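Side-chain contacts in phosphoheptose isomerase (Neisseria gonorrhoeae, PDB 5I01), which catalyses the zinc-dependent isomerisation of sedoheptulose 7-phosphate to D-glycero-D-manno-heptose 7-phosphate, the first step in making heptose for lipooligosaccharide: residues V33-L38 and H185-C190; Q41-D46 and D189-V194; A83-T88 and H102-Q107; K106-L111 and R140-I145; D116-I121 and I131-A136. The protein carries 1 engineered substitution. All blocks are in the same frame, centred on the assembly; numbering follows the deposited sequence.

Contact 1: V33-L38 and H185-C190. With ZN (zinc ion), chain E.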
# COMPACT_ATOMS: atom_id res chain seq x y z
N VAL A 33 3.00 -26.65 13.83
CA VAL A 33 3.26 -27.72 12.86
C VAL A 33 1.98 -28.04 12.07
O VAL A 33 2.03 -28.13 10.84
CB VAL A 33 3.85 -29.00 13.53
CG1 VAL A 33 3.98 -30.14 12.52
CG2 VAL A 33 5.22 -28.70 14.13
N GLN A 34 0.84 -28.16 12.75
CA GLN A 34 -0.45 -28.41 12.08
C GLN A 34 -0.78 -27.32 11.05
O GLN A 34 -1.30 -27.63 9.98
CB GLN A 34 -1.61 -28.50 13.08
CG GLN A 34 -1.62 -29.68 14.04
CD GLN A 34 -2.76 -29.56 15.05
OE1 GLN A 34 -3.92 -29.41 14.66
NE2 GLN A 34 -2.43 -29.59 16.35
N ALA A 35 -0.52 -26.06 11.41
CA ALA A 35 -0.77 -24.91 10.52
C ALA A 35 0.11 -24.93 9.27
O ALA A 35 -0.37 -24.65 8.16
CB ALA A 35 -0.56 -23.61 11.28
N ALA A 36 1.38 -25.26 9.46
CA ALA A 36 2.32 -25.39 8.35
C ALA A 36 1.97 -26.57 7.43
O ALA A 36 2.01 -26.44 6.20
CB ALA A 36 3.73 -25.55 8.90
N GLU A 37 1.63 -27.71 8.04
CA GLU A 37 1.19 -28.90 7.29
C GLU A 37 -0.00 -28.57 6.40
O GLU A 37 -0.02 -28.93 5.23
CB GLU A 37 0.86 -30.07 8.24
CG GLU A 37 2.09 -30.80 8.78
CD GLU A 37 1.80 -31.86 9.85
OE1 GLU A 37 0.69 -31.87 10.44
OE2 GLU A 37 2.70 -32.69 10.12
N LEU A 38 -0.98 -27.87 6.98
CA LEU A 38 -2.16 -27.42 6.23
C LEU A 38 -1.83 -26.50 5.04
O LEU A 38 -2.44 -26.62 3.99
CB LEU A 38 -3.13 -26.70 7.18
CG LEU A 38 -4.41 -26.16 6.54
CD1 LEU A 38 -5.14 -27.25 5.76
CD2 LEU A 38 -5.31 -25.57 7.61
N HIS A 185 7.42 -16.90 10.95
CA HIS A 185 8.77 -17.29 10.54
C HIS A 185 9.00 -18.78 10.65
O HIS A 185 9.59 -19.38 9.76
CB HIS A 185 9.84 -16.52 11.34
CG HIS A 185 10.04 -15.12 10.86
ND1 HIS A 185 10.51 -14.11 11.67
CD2 HIS A 185 9.83 -14.56 9.65
CE1 HIS A 185 10.59 -12.99 10.97
NE2 HIS A 185 10.18 -13.24 9.74
N ALA A 186 8.54 -19.37 11.75
CA ALA A 186 8.63 -20.81 11.98
C ALA A 186 7.81 -21.61 10.95
O ALA A 186 8.24 -22.68 10.53
CB ALA A 186 8.19 -21.14 13.40
N MET A 187 6.64 -21.09 10.57
CA MET A 187 5.79 -21.70 9.53
C MET A 187 6.44 -21.64 8.14
O MET A 187 6.48 -22.66 7.43
CB MET A 187 4.40 -21.04 9.48
CG MET A 187 3.46 -21.44 10.61
SD MET A 187 1.74 -20.86 10.46
CE MET A 187 1.87 -19.08 10.62
N CYS A 188 6.94 -20.47 7.75
CA CYS A 188 7.66 -20.30 6.47
C CYS A 188 8.89 -21.19 6.34
O CYS A 188 9.17 -21.70 5.26
CB CYS A 188 8.12 -18.85 6.27
SG CYS A 188 6.76 -17.68 6.16
N ASP A 189 9.64 -21.35 7.42
CA ASP A 189 10.80 -22.24 7.42
C ASP A 189 10.39 -23.72 7.32
O ASP A 189 11.10 -24.50 6.68
CB ASP A 189 11.69 -22.00 8.65
CG ASP A 189 13.05 -22.69 8.54
OD1 ASP A 189 13.78 -22.45 7.56
OD2 ASP A 189 13.38 -23.46 9.46
N CYS A 190 9.28 -24.11 7.95
CA CYS A 190 8.76 -25.48 7.81
C CYS A 190 8.32 -25.81 6.38
O CYS A 190 8.48 -26.94 5.93
CB CYS A 190 7.60 -25.74 8.76
SG CYS A 190 8.11 -25.91 10.46
ZN ZN E . 10.68 -12.01 7.97
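A35 and A36 meet M187 and C190 with no flat group between them; the ring that matters, the imidazole of H185, is on another side of its helix. H185 NE2 binds the zinc ion at 2.2 Å, with H185 CD2 and CE1 both 3.2 Å from the metal, so the metal sits symmetrically off the NE2 corner of the ring. The ring of H63 meets that of H185 with the planes about 65° apart. H63, E67 and Q177 of a second subunit complete the metal site, and E178 of that subunit bonds to H185 ND1.

Away from the metal, helix 173-193 packs with helix 29-44 against the same parallel sheet of the SIS domain, their local axes 9.1 Å apart and crossing at -48°. Where A36 CB rests 3.9 Å from C190 CB, the side chains are small. M187 is longer. CG beside the backbone N (chi1 -76°) and an extended chi2 bring M187 SD to 3.7 Å from A35 CB; the bend beyond it turns only CE. Both A35 and M187 also touch L166 on strand 164-168. On the subunit side, C190 packs on V10 of the second subunit, and D189 OD2 forms a salt bridge with R9 of that subunit.

Contact 2: Q41-D46 and D189-V194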
# COMPACT_ATOMS: atom_id res chain seq x y z
N GLN A 41 -0.18 -28.75 2.24
CA GLN A 41 -1.25 -29.49 1.55
C GLN A 41 -1.96 -28.60 0.53
O GLN A 41 -2.20 -29.01 -0.62
CB GLN A 41 -2.25 -30.03 2.59
CG GLN A 41 -3.41 -30.86 2.05
CD GLN A 41 -4.53 -31.05 3.08
OE1 GLN A 41 -5.06 -30.08 3.64
NE2 GLN A 41 -4.90 -32.30 3.32
N CYS A 42 -2.32 -27.39 0.96
CA CYS A 42 -3.00 -26.41 0.10
C CYS A 42 -2.16 -26.01 -1.11
O CYS A 42 -2.66 -26.01 -2.23
CB CYS A 42 -3.38 -25.17 0.91
SG CYS A 42 -3.70 -23.69 -0.06
N LEU A 43 -0.89 -25.67 -0.87
CA LEU A 43 0.04 -25.25 -1.93
C LEU A 43 0.30 -26.36 -2.94
O LEU A 43 0.28 -26.12 -4.14
CB LEU A 43 1.37 -24.79 -1.34
CG LEU A 43 1.37 -23.47 -0.56
CD1 LEU A 43 2.64 -23.34 0.27
CD2 LEU A 43 1.21 -22.27 -1.49
N MET A 44 0.57 -27.57 -2.45
CA MET A 44 0.79 -28.74 -3.32
C MET A 44 -0.44 -29.17 -4.14
O MET A 44 -0.27 -29.82 -5.17
CB MET A 44 1.34 -29.92 -2.51
CG MET A 44 2.82 -29.77 -2.15
SD MET A 44 3.30 -30.77 -0.73
CE MET A 44 4.95 -31.27 -1.22
N ASN A 45 -1.65 -28.80 -3.71
CA ASN A 45 -2.87 -28.98 -4.52
C ASN A 45 -3.22 -27.70 -5.30
O ASN A 45 -4.40 -27.38 -5.46
CB ASN A 45 -4.05 -29.41 -3.63
CG ASN A 45 -3.80 -30.73 -2.89
OD1 ASN A 45 -2.65 -31.14 -2.68
ND2 ASN A 45 -4.88 -31.39 -2.49
N ASP A 46 -2.20 -26.98 -5.76
CA ASP A 46 -2.34 -25.74 -6.55
C ASP A 46 -3.19 -24.62 -5.91
O ASP A 46 -3.66 -23.72 -6.60
CB ASP A 46 -2.83 -26.08 -7.98
CG ASP A 46 -1.68 -26.40 -8.92
OD1 ASP A 46 -0.89 -25.48 -9.20
OD2 ASP A 46 -1.56 -27.57 -9.37
N ASP A 189 9.64 -21.35 7.42
CA ASP A 189 10.80 -22.24 7.42
C ASP A 189 10.39 -23.72 7.32
O ASP A 189 11.10 -24.50 6.68
CB ASP A 189 11.69 -22.00 8.65
CG ASP A 189 13.05 -22.69 8.54
OD1 ASP A 189 13.78 -22.45 7.56
OD2 ASP A 189 13.38 -23.46 9.46
N CYS A 190 9.28 -24.11 7.95
CA CYS A 190 8.76 -25.48 7.81
C CYS A 190 8.32 -25.81 6.38
O CYS A 190 8.48 -26.94 5.93
CB CYS A 190 7.60 -25.74 8.76
SG CYS A 190 8.11 -25.91 10.46
N ILE A 191 7.75 -24.82 5.70
CA ILE A 191 7.36 -24.94 4.30
C ILE A 191 8.61 -25.06 3.41
O ILE A 191 8.67 -25.94 2.55
CB ILE A 191 6.44 -23.77 3.87
CG1 ILE A 191 5.10 -23.88 4.61
CG2 ILE A 191 6.20 -23.76 2.36
CD1 ILE A 191 4.30 -22.60 4.68
N ASP A 192 9.58 -24.17 3.64
CA ASP A 192 10.91 -24.26 2.98
C ASP A 192 11.55 -25.65 3.05
O ASP A 192 12.04 -26.16 2.05
CB ASP A 192 11.90 -23.24 3.58
CG ASP A 192 12.00 -21.94 2.79
OD1 ASP A 192 11.04 -21.57 2.07
OD2 ASP A 192 13.05 -21.28 2.92
N SER A 193 11.53 -26.27 4.23
CA SER A 193 12.18 -27.57 4.43
C SER A 193 11.58 -28.68 3.54
O SER A 193 12.26 -29.66 3.27
CB SER A 193 12.17 -27.97 5.92
OG SER A 193 10.86 -28.20 6.39
N VAL A 194 10.33 -28.51 3.10
CA VAL A 194 9.68 -29.34 2.08
C VAL A 194 9.47 -28.53 0.78
O VAL A 194 10.35 -28.43 -0.09
CB VAL A 194 8.31 -29.85 2.60
CG1 VAL A 194 7.68 -30.86 1.64
CG2 VAL A 194 8.44 -30.44 4.00
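L43 and I191 cross at about a right angle, each offering one methyl: L43 CD1 lies 4.1 Å from I191 CG2. One residue on in the first segment and three on in the second, M44 and V194 repeat the crossed approach with M44 CE 4.0 Å from V194 CG1. The two pairs differ in how they get there. L43 and I191 set out directly at each other, whereas M44 starts off to one flank and only its terminal methyl swings across, the chain bending at the last torsion (chi3 143°). V194 answers with the branch that lies anti to its own backbone N (chi1 -173°). Contact is thin and wholly apolar, buried at I191 and exposed at M44 and V194.

Helix 29-44 finishes here. It closes in a Schellman motif with D46, of positive phi, as the C-prime residue; D46 N bonds weakly to L43 O. On the partner helix, S193 OG bonds back to C190 O at 2.7 Å, coming from above the carbonyl plane, and so ties its hydroxyl to the C-terminal part of that helix.

I191 also packs on M39 and L40 of helix 29-44, and V194 on L40, so the methyl pairs extend the interface towards the C-terminal parts of both helices. C42 faces the sheet, touching V117 of strand 117-122, while S193 packs on R9 of the second subunit.

Contact 3: A83-T88 and H102-Q107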
# COMPACT_ATOMS: atom_id res chain seq x y z
N ALA A 83 -1.71 -10.95 0.49
CA ALA A 83 -2.21 -10.24 1.65
C ALA A 83 -3.41 -9.43 1.19
O ALA A 83 -3.34 -8.76 0.17
CB ALA A 83 -1.14 -9.33 2.23
N LEU A 84 -4.50 -9.47 1.95
CA LEU A 84 -5.71 -8.71 1.62
C LEU A 84 -5.71 -7.30 2.22
O LEU A 84 -6.73 -6.61 2.19
CB LEU A 84 -6.95 -9.46 2.10
CG LEU A 84 -7.10 -10.91 1.65
CD1 LEU A 84 -8.37 -11.46 2.26
CD2 LEU A 84 -7.14 -11.02 0.14
N THR A 85 -4.57 -6.86 2.73
CA THR A 85 -4.47 -5.60 3.46
C THR A 85 -3.65 -4.54 2.71
O THR A 85 -3.25 -3.57 3.31
CB THR A 85 -3.79 -5.85 4.84
OG1 THR A 85 -2.51 -6.45 4.65
CG2 THR A 85 -4.64 -6.78 5.69
N THR A 86 -3.40 -4.74 1.41
CA THR A 86 -2.49 -3.87 0.64
C THR A 86 -3.19 -2.95 -0.37
O THR A 86 -2.73 -1.81 -0.58
CB THR A 86 -1.46 -4.71 -0.15
OG1 THR A 86 -2.13 -5.61 -1.02
CG2 THR A 86 -0.55 -5.49 0.78
N ASP A 87 -4.25 -3.43 -1.03
CA ASP A 87 -4.96 -2.61 -2.04
C ASP A 87 -5.81 -1.52 -1.37
O ASP A 87 -6.91 -1.78 -0.88
CB ASP A 87 -5.83 -3.48 -2.98
CG ASP A 87 -6.29 -2.72 -4.24
OD1 ASP A 87 -6.09 -1.49 -4.32
OD2 ASP A 87 -6.87 -3.35 -5.16
N THR A 88 -5.28 -0.30 -1.38
CA THR A 88 -5.91 0.81 -0.69
C THR A 88 -7.16 1.29 -1.41
O THR A 88 -8.06 1.80 -0.77
CB THR A 88 -4.96 1.99 -0.48
OG1 THR A 88 -4.51 2.48 -1.74
CG2 THR A 88 -3.76 1.57 0.35
N HIS A 102 -16.58 -5.38 6.15
CA HIS A 102 -16.56 -6.20 4.95
C HIS A 102 -15.29 -6.02 4.10
O HIS A 102 -15.22 -6.56 2.99
CB HIS A 102 -17.80 -5.89 4.10
CG HIS A 102 -19.09 -5.90 4.87
ND1 HIS A 102 -19.74 -7.07 5.21
CD2 HIS A 102 -19.83 -4.89 5.38
CE1 HIS A 102 -20.83 -6.77 5.89
NE2 HIS A 102 -20.91 -5.46 6.01
N VAL A 103 -14.29 -5.29 4.59
CA VAL A 103 -13.09 -5.03 3.79
C VAL A 103 -12.26 -6.27 3.45
O VAL A 103 -11.63 -6.29 2.40
CB VAL A 103 -12.16 -3.93 4.37
CG1 VAL A 103 -12.87 -2.58 4.39
CG2 VAL A 103 -11.59 -4.31 5.74
N PHE A 104 -12.28 -7.28 4.31
CA PHE A 104 -11.57 -8.55 4.05
C PHE A 104 -12.51 -9.62 3.48
O PHE A 104 -12.14 -10.33 2.53
CB PHE A 104 -10.90 -9.07 5.33
CG PHE A 104 -9.92 -8.10 5.96
CD1 PHE A 104 -9.06 -7.32 5.18
CD2 PHE A 104 -9.84 -7.98 7.34
CE1 PHE A 104 -8.17 -6.44 5.77
CE2 PHE A 104 -8.95 -7.10 7.94
CZ PHE A 104 -8.11 -6.34 7.15
N SER A 105 -13.71 -9.73 4.03
CA SER A 105 -14.70 -10.70 3.54
C SER A 105 -15.07 -10.54 2.05
O SER A 105 -15.39 -11.53 1.41
CB SER A 105 -15.97 -10.65 4.40
OG SER A 105 -16.78 -9.54 4.04
N LYS A 106 -15.04 -9.33 1.50
CA LYS A 106 -15.33 -9.13 0.07
C LYS A 106 -14.19 -9.58 -0.84
O LYS A 106 -14.42 -10.13 -1.92
CB LYS A 106 -15.70 -7.67 -0.23
CG LYS A 106 -17.08 -7.28 0.28
CD LYS A 106 -17.60 -6.01 -0.36
CE LYS A 106 -18.12 -6.24 -1.78
NZ LYS A 106 -19.36 -7.06 -1.83
N GLN A 107 -12.95 -9.36 -0.41
CA GLN A 107 -11.79 -9.85 -1.15
C GLN A 107 -11.67 -11.38 -1.12
O GLN A 107 -11.17 -11.98 -2.07
CB GLN A 107 -10.51 -9.19 -0.63
CG GLN A 107 -10.45 -7.70 -0.87
CD GLN A 107 -9.17 -7.09 -0.35
OE1 GLN A 107 -8.10 -7.24 -0.96
NE2 GLN A 107 -9.26 -6.42 0.80
O HOH W 1 -5.44 -5.91 -0.57
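Q107 reaches across to L84 with its amide: Q107 NE2 donates to L84 O at 2.9 Å, on a lone pair in the carbonyl plane but with a bent N-H angle of 139°. In this SIS domain the bond ties the loop that leaves strand 81-83 to helix 105-111. Beside it the side chains of L84 and Q107 run past each other in opposite directions, L84 CD2 3.9 Å from Q107 CB. T85 adds its methyl, with T85 CG2 3.5 Å from F104 CE1 in an oblique approach, and L84 O lies at the edge of the same F104 ring. V103 CG2 stands 3.9 Å above the centre of one face of that ring of F104.

A second carbonyl holds the amide. Extended beyond CG (chi2 -180°), the Q107 chain brings NE2 within 2.9 Å of V103 O as well, a much straighter bond at 169°, so two carbonyls grip one nitrogen and fix the rotation of the amide. Further out, F104 packs on A133 and comes close to N54, a predicted substrate residue. T86 OG1 meets T86 OG1 of a third subunit in a hydrogen bond, and D87 sits at the N-cap of helix 88-97. One water finishes the link, accepting from D87 N at 2.8 Å and donating to Q107 OE1 at 3.0 Å.

Contact 4: K106-L111 and R140-I145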
# COMPACT_ATOMS: atom_id res chain seq x y z
N LYS A 106 -15.04 -9.33 1.50
CA LYS A 106 -15.33 -9.13 0.07
C LYS A 106 -14.19 -9.58 -0.84
O LYS A 106 -14.42 -10.13 -1.92
CB LYS A 106 -15.70 -7.67 -0.23
CG LYS A 106 -17.08 -7.28 0.28
CD LYS A 106 -17.60 -6.01 -0.36
CE LYS A 106 -18.12 -6.24 -1.78
NZ LYS A 106 -19.36 -7.06 -1.83
N GLN A 107 -12.95 -9.36 -0.41
CA GLN A 107 -11.79 -9.85 -1.15
C GLN A 107 -11.67 -11.38 -1.12
O GLN A 107 -11.17 -11.98 -2.07
CB GLN A 107 -10.51 -9.19 -0.63
CG GLN A 107 -10.45 -7.70 -0.87
CD GLN A 107 -9.17 -7.09 -0.35
OE1 GLN A 107 -8.10 -7.24 -0.96
NE2 GLN A 107 -9.26 -6.42 0.80
N VAL A 108 -12.12 -11.99 -0.02
CA VAL A 108 -12.15 -13.46 0.09
C VAL A 108 -13.16 -14.02 -0.90
O VAL A 108 -12.85 -14.97 -1.61
CB VAL A 108 -12.47 -13.93 1.53
CG1 VAL A 108 -12.66 -15.44 1.58
CG2 VAL A 108 -11.36 -13.53 2.50
N ARG A 109 -14.34 -13.42 -0.97
CA ARG A 109 -15.34 -13.78 -2.00
C ARG A 109 -14.85 -13.56 -3.44
O ARG A 109 -15.20 -14.33 -4.32
CB ARG A 109 -16.69 -13.06 -1.77
CG ARG A 109 -17.58 -13.73 -0.73
CD ARG A 109 -19.01 -13.22 -0.76
NE ARG A 109 -19.13 -11.87 -0.18
CZ ARG A 109 -19.15 -11.58 1.14
NH1 ARG A 109 -19.05 -12.53 2.07
NH2 ARG A 109 -19.27 -10.30 1.52
N ALA A 110 -14.03 -12.53 -3.69
CA ALA A 110 -13.40 -12.34 -5.00
C ALA A 110 -12.36 -13.42 -5.33
O ALA A 110 -12.50 -14.13 -6.33
CB ALA A 110 -12.73 -10.97 -5.08
N LEU A 111 -11.35 -13.54 -4.48
CA LEU A 111 -10.16 -14.35 -4.77
C LEU A 111 -10.24 -15.82 -4.35
O LEU A 111 -9.64 -16.67 -5.00
CB LEU A 111 -8.92 -13.72 -4.12
CG LEU A 111 -8.63 -12.26 -4.49
CD1 LEU A 111 -7.36 -11.79 -3.82
CD2 LEU A 111 -8.53 -12.07 -6.00
N ARG A 140 -16.87 -20.48 1.36
CA ARG A 140 -16.10 -20.94 0.19
C ARG A 140 -15.40 -22.29 0.32
O ARG A 140 -14.65 -22.66 -0.58
CB ARG A 140 -15.05 -19.91 -0.23
CG ARG A 140 -15.56 -18.79 -1.10
CD ARG A 140 -16.16 -19.25 -2.42
NE ARG A 140 -17.05 -18.21 -2.89
CZ ARG A 140 -16.67 -17.10 -3.51
NH1 ARG A 140 -15.38 -16.89 -3.79
NH2 ARG A 140 -17.57 -16.20 -3.86
N ASP A 141 -15.62 -23.02 1.42
CA ASP A 141 -14.93 -24.29 1.69
C ASP A 141 -13.39 -24.17 1.71
O ASP A 141 -12.66 -25.00 1.15
CB ASP A 141 -15.40 -25.38 0.70
CG ASP A 141 -16.89 -25.63 0.80
OD1 ASP A 141 -17.37 -26.04 1.89
OD2 ASP A 141 -17.59 -25.42 -0.20
N MET A 142 -12.93 -23.10 2.37
CA MET A 142 -11.52 -22.86 2.64
C MET A 142 -11.26 -23.19 4.11
O MET A 142 -12.14 -23.02 4.95
CB MET A 142 -11.16 -21.38 2.42
CG MET A 142 -11.30 -20.86 1.00
SD MET A 142 -11.24 -19.04 0.95
CE MET A 142 -9.60 -18.70 1.57
N HIS A 143 -10.04 -23.62 4.41
CA HIS A 143 -9.62 -23.87 5.79
C HIS A 143 -9.04 -22.59 6.37
O HIS A 143 -8.58 -21.73 5.62
CB HIS A 143 -8.62 -25.01 5.84
CG HIS A 143 -9.05 -26.23 5.08
ND1 HIS A 143 -10.26 -26.85 5.30
CD2 HIS A 143 -8.45 -26.91 4.08
CE1 HIS A 143 -10.38 -27.88 4.48
NE2 HIS A 143 -9.30 -27.94 3.73
N VAL A 144 -9.06 -22.46 7.69
CA VAL A 144 -8.66 -21.22 8.36
C VAL A 144 -7.52 -21.48 9.34
O VAL A 144 -7.50 -22.52 10.00
CB VAL A 144 -9.86 -20.54 9.06
CG1 VAL A 144 -9.46 -19.26 9.80
CG2 VAL A 144 -10.92 -20.19 8.03
N ILE A 145 -6.56 -20.55 9.39
CA ILE A 145 -5.52 -20.54 10.41
C ILE A 145 -5.64 -19.20 11.12
O ILE A 145 -5.38 -18.15 10.53
CB ILE A 145 -4.11 -20.72 9.83
CG1 ILE A 145 -3.99 -22.09 9.15
CG2 ILE A 145 -3.03 -20.57 10.91
CD1 ILE A 145 -2.79 -22.23 8.24
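R109 and R140 mark the closest backbone approach, CA to CA 7.5 Å, where helix 105-111 passes the turn between helix 128-139 and strand 143-149. That turn belongs to the beta-alpha-beta unit of the SIS domain and is a Schellman motif: R140 is the first residue to leave the helix, D141 of positive phi is the C-prime residue, and M142 N reaches back to A137 O.

R140 then folds its chain, bent at chi2 (-60°), to bring the guanidinium onto the last turn of helix 105-111. R140 NH1 donates to R109 O at 2.6 Å with an N-H angle of 147°, and R140 NH2 adds a weak bond to that same R109 O at 3.1 Å. R140 NH1 also bonds to G112 O, so the cation ties together carbonyls at a helix C-terminus, where the helix dipole would probably favour a positive charge.

R109 CG lies over one face of the R140 guanidinium, and the two side chains cross at about a right angle with their guanidinium planes 81° apart. The R109 head leads away to E78 of a third subunit, making a salt bridge through NE. R109 NE and R140 NH2, like charges, lie 5.9 Å apart. Deeper in, M142, which also touches L118 of the neighbouring strand, runs extended through chi2 to put M142 SD 3.9 Å from V108 CG1.

Contact 5: D116-I121 and I131-A136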
# COMPACT_ATOMS: atom_id res chain seq x y z
N ASP A 116 -8.29 -23.38 -0.62
CA ASP A 116 -7.38 -22.28 -0.24
C ASP A 116 -7.36 -22.10 1.28
O ASP A 116 -8.12 -22.75 2.00
CB ASP A 116 -7.80 -20.94 -0.88
CG ASP A 116 -7.56 -20.89 -2.38
OD1 ASP A 116 -6.73 -21.67 -2.90
OD2 ASP A 116 -8.20 -20.04 -3.04
N VAL A 117 -6.47 -21.24 1.75
CA VAL A 117 -6.28 -21.04 3.18
C VAL A 117 -6.33 -19.55 3.51
O VAL A 117 -5.66 -18.76 2.87
CB VAL A 117 -4.97 -21.68 3.65
CG1 VAL A 117 -4.59 -21.23 5.05
CG2 VAL A 117 -5.11 -23.20 3.61
N LEU A 118 -7.16 -19.20 4.50
CA LEU A 118 -7.19 -17.88 5.07
C LEU A 118 -6.42 -17.91 6.37
O LEU A 118 -6.72 -18.72 7.26
CB LEU A 118 -8.63 -17.45 5.35
CG LEU A 118 -8.85 -16.09 6.04
CD1 LEU A 118 -8.28 -14.96 5.20
CD2 LEU A 118 -10.31 -15.83 6.33
N VAL A 119 -5.45 -17.01 6.48
CA VAL A 119 -4.75 -16.75 7.72
C VAL A 119 -5.29 -15.45 8.25
O VAL A 119 -4.96 -14.39 7.74
CB VAL A 119 -3.23 -16.65 7.51
CG1 VAL A 119 -2.52 -16.27 8.81
CG2 VAL A 119 -2.69 -17.97 6.95
N GLY A 120 -6.12 -15.53 9.28
CA GLY A 120 -6.71 -14.34 9.90
C GLY A 120 -5.92 -13.98 11.14
O GLY A 120 -5.74 -14.82 12.00
N ILE A 121 -5.45 -12.74 11.22
CA ILE A 121 -4.61 -12.31 12.33
C ILE A 121 -5.36 -11.25 13.13
O ILE A 121 -5.88 -10.28 12.57
CB ILE A 121 -3.24 -11.76 11.86
CG1 ILE A 121 -2.58 -12.74 10.88
CG2 ILE A 121 -2.31 -11.54 13.05
CD1 ILE A 121 -1.39 -12.18 10.14
N ILE A 131 -13.46 -11.57 11.66
CA ILE A 131 -14.61 -12.49 11.86
C ILE A 131 -15.43 -12.67 10.57
O ILE A 131 -15.69 -13.81 10.15
CB ILE A 131 -15.56 -12.00 12.99
CG1 ILE A 131 -14.88 -12.12 14.37
CG2 ILE A 131 -16.91 -12.74 12.97
CD1 ILE A 131 -15.56 -11.32 15.47
N GLU A 132 -15.83 -11.57 9.94
CA GLU A 132 -16.59 -11.65 8.68
C GLU A 132 -15.80 -12.38 7.58
O GLU A 132 -16.39 -13.11 6.78
CB GLU A 132 -17.05 -10.25 8.21
CG GLU A 132 -18.33 -9.75 8.87
CD GLU A 132 -19.61 -10.38 8.29
OE1 GLU A 132 -19.89 -10.18 7.08
OE2 GLU A 132 -20.34 -11.06 9.03
N ALA A 133 -14.47 -12.20 7.57
CA ALA A 133 -13.59 -12.94 6.65
C ALA A 133 -13.59 -14.46 6.89
O ALA A 133 -13.55 -15.23 5.93
CB ALA A 133 -12.16 -12.41 6.72
N VAL A 134 -13.63 -14.87 8.16
CA VAL A 134 -13.74 -16.29 8.53
C VAL A 134 -15.04 -16.92 7.99
O VAL A 134 -15.02 -18.03 7.42
CB VAL A 134 -13.61 -16.49 10.06
CG1 VAL A 134 -13.95 -17.92 10.48
CG2 VAL A 134 -12.20 -16.13 10.52
N LYS A 135 -16.16 -16.22 8.16
CA LYS A 135 -17.43 -16.67 7.58
C LYS A 135 -17.29 -16.91 6.08
O LYS A 135 -17.59 -18.01 5.60
CB LYS A 135 -18.56 -15.68 7.87
CG LYS A 135 -19.12 -15.81 9.28
CD LYS A 135 -19.92 -14.58 9.71
CE LYS A 135 -20.37 -14.66 11.16
NZ LYS A 135 -20.61 -13.31 11.72
N ALA A 136 -16.81 -15.91 5.35
CA ALA A 136 -16.67 -16.01 3.89
C ALA A 136 -15.77 -17.17 3.47
O ALA A 136 -16.06 -17.83 2.48
CB ALA A 136 -16.16 -14.72 3.31
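L118 drives CD2 against the backbone of A133, closing to 3.3 Å from A133 O and 3.6 Å from A133 C. The methyl of A133 borders the same branch, with L118 CD2 3.9 Å from A133 CB, and V134 N lies equally near at 3.9 Å from L118 CD2. One leucine methyl therefore sits on the peptide joining A133 to V134 instead of interlocking with a large side chain. With CG anti to the backbone N (chi1 176°) and CD2 continuing the extended chain, the branch reaches the helix. The short side chain of A133 is consistent with this close approach of helix backbone and strand.

G120, next on the same side of the strand, has no side chain, and V134 lies beside it without bringing a side-chain atom within 4.5 Å of the strand. On the outer part of the helix K135 NZ and E132 OE2 form a salt bridge at 3.5 Å, well apart from the buried apolar contact.

Strand 117-122, helix 128-139 and strand 143-149 make up a beta-alpha-beta unit, and L118 packs between the sheet and the connecting helix. Around it, L118 also touches C52 of strand 49-52, while I131 packs on I155 and V134 on M158, both of helix 153-158. V117 faces the other side of the sheet, where it meets L38 of helix 29-44.

Contacts 1 and 2 hold the same pair of helices, 29-44 and 173-193, but contact 1 is buried near the zinc site whereas contact 2 runs out to exposed methyls at the helix ends. Contacts 3, 4 and 5 gather on the other face of the sheet. Contacts 3 and 4 share helix 105-111, and L84 of one packs on V108 of the other; contacts 4 and 5 meet through neighbouring strands, I145 N probably bonding to L118 O. Contacts 1, 2 and 5 rest on apolar contact across their segments, while side-chain donors reach backbone carbonyls in 3, which is buried, and in 4, which is partly open. The third subunit touches both 3 and 4.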